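Local coordinates for glycerate dehydrogenase related protein (Thermoplasma acidophilum, PDB 3GVX) that probably reduces small 2-oxoacids such as hydroxypyruvate or glyoxylate with NAD(P)H, at the interface of chains A and B. Numbering follows the deposited sequence. Chains: chain A/B, Glycerate dehydrogenase related protein.

The interface of chains A and B. Residues chain A 254-256, 260; chain B 113-116.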
loop_
_atom_site.group_PDB
_atom_site.type_symbol
_atom_site.label_atom_id
_atom_site.label_comp_id
_atom_site.label_asym_id
_atom_site.label_seq_id
_atom_site.Cartn_x
_atom_site.Cartn_y
_atom_site.Cartn_z
ATOM N N PRO A 254 -8.905 13.760 9.846
ATOM C CA PRO A 254 -10.116 13.906 10.658
ATOM C C PRO A 254 -11.071 12.708 10.743
ATOM O O PRO A 254 -12.207 12.800 10.316
ATOM C CB PRO A 254 -10.789 15.131 10.041
ATOM C CG PRO A 254 -10.474 14.943 8.577
ATOM C CD PRO A 254 -9.019 14.534 8.596
ATOM N N HIS A 255 -10.594 11.590 11.284
ATOM C CA HIS A 255 -11.444 10.416 11.472
ATOM C C HIS A 255 -12.208 9.990 10.213
ATOM O O HIS A 255 -13.399 9.717 10.273
ATOM C CB HIS A 255 -12.441 10.728 12.598
ATOM C CG HIS A 255 -12.843 9.542 13.414
ATOM N ND1 HIS A 255 -13.437 9.654 14.651
ATOM C CD2 HIS A 255 -12.708 8.218 13.185
ATOM C CE1 HIS A 255 -13.640 8.449 15.151
ATOM N NE2 HIS A 255 -13.207 7.560 14.283
ATOM N N VAL A 256 -11.526 9.920 9.076
ATOM C CA VAL A 256 -12.182 9.527 7.834
ATOM C C VAL A 256 -11.694 8.191 7.270
ATOM O O VAL A 256 -11.928 7.878 6.096
ATOM C CB VAL A 256 -11.994 10.619 6.764
ATOM C CG1 VAL A 256 -12.735 11.901 7.166
ATOM C CG2 VAL A 256 -10.495 10.882 6.549
HETATM N N MSE A 260 -18.434 7.650 7.279
HETATM C CA MSE A 260 -18.604 9.044 7.600
HETATM C C MSE A 260 -19.994 9.466 7.940
HETATM O O MSE A 260 -21.002 9.071 7.351
HETATM C CB MSE A 260 -18.112 9.920 6.487
HETATM C CG MSE A 260 -17.488 11.178 6.982
HETATM SE SE MSE A 260 -16.718 11.734 5.491
HETATM C CE MSE A 260 -15.702 10.156 5.135
ATOM N N ARG B 113 -12.345 18.707 9.850
ATOM C CA ARG B 113 -13.314 18.731 8.808
ATOM C C ARG B 113 -13.314 17.523 7.912
ATOM O O ARG B 113 -12.414 17.311 7.110
ATOM C CB ARG B 113 -13.085 19.976 8.023
ATOM C CG ARG B 113 -13.995 20.133 6.923
ATOM C CD ARG B 113 -13.211 20.849 5.920
ATOM N NE ARG B 113 -14.095 21.673 5.133
ATOM C CZ ARG B 113 -14.466 21.375 3.902
ATOM N NH1 ARG B 113 -14.011 20.275 3.329
ATOM N NH2 ARG B 113 -15.303 22.164 3.261
ATOM N N GLN B 114 -14.374 16.751 8.045
ATOM C CA GLN B 114 -14.493 15.530 7.305
ATOM C C GLN B 114 -14.886 15.690 5.872
ATOM O O GLN B 114 -15.641 16.577 5.493
ATOM C CB GLN B 114 -15.463 14.595 8.003
ATOM C CG GLN B 114 -15.093 14.352 9.422
ATOM C CD GLN B 114 -15.833 13.185 9.985
ATOM O OE1 GLN B 114 -17.042 13.062 9.804
ATOM N NE2 GLN B 114 -15.117 12.307 10.673
ATOM N N SER B 115 -14.348 14.785 5.082
ATOM C CA SER B 115 -14.612 14.755 3.676
ATOM C C SER B 115 -14.322 13.337 3.214
ATOM O O SER B 115 -13.509 12.634 3.799
ATOM C CB SER B 115 -13.713 15.751 2.959
ATOM O OG SER B 115 -14.064 15.827 1.603
ATOM N N PRO B 116 -15.012 12.899 2.170
ATOM C CA PRO B 116 -14.803 11.552 1.655
ATOM C C PRO B 116 -13.475 11.346 0.948
ATOM O O PRO B 116 -12.851 12.288 0.456
ATOM C CB PRO B 116 -16.010 11.338 0.733
ATOM C CG PRO B 116 -16.381 12.736 0.326
ATOM C CD PRO B 116 -16.236 13.492 1.615
#
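B:Gln114 reaches from an extended stretch of chain B to the backbone of A:Pro254 and A:His255, in the loop that follows strand 250-252. Its amide nitrogen NE2 donates to the carbonyl O of A:Pro254 at 3.0 Å, a nearly straight bond (159° at H) with the acceptor close to the amide plane but the donor tilted from the carbonyl plane. This bond orients the amide. The same NE2 lies 3.1 Å from A:His255 O, which stands well out of the amide plane, a close polar approach that is at best a weak, bent hydrogen bond.

Van der Waals contacts flank this grip. With CG beside its backbone N (chi1 -55°) and the chain extended beyond, B:Gln114 passes A:Met260, a selenomethionine, running the opposite way; A:Met260 CG lies 3.4 Å from B:Gln114 OE1. A bend at chi3 (-55°) carries the methyl CE of A:Met260 into apolar contact with B:Pro116 CA at 3.9 Å. A:Val256 CG1 packs against B:Gln114 CB and sits 3.5 Å from B:Ser115 O, while the ring carbon CG of A:Pro254 rests 3.4 Å from B:Arg113 O.

With alanine at B:Gln114, the A:Pro254 carbonyl is likely to lose its cross-chain donor, and a gap to open beside A:Met260 CG.

The patch and its two-fold twin tie loops of the two subunits together, in keeping with the dimers typical of this family.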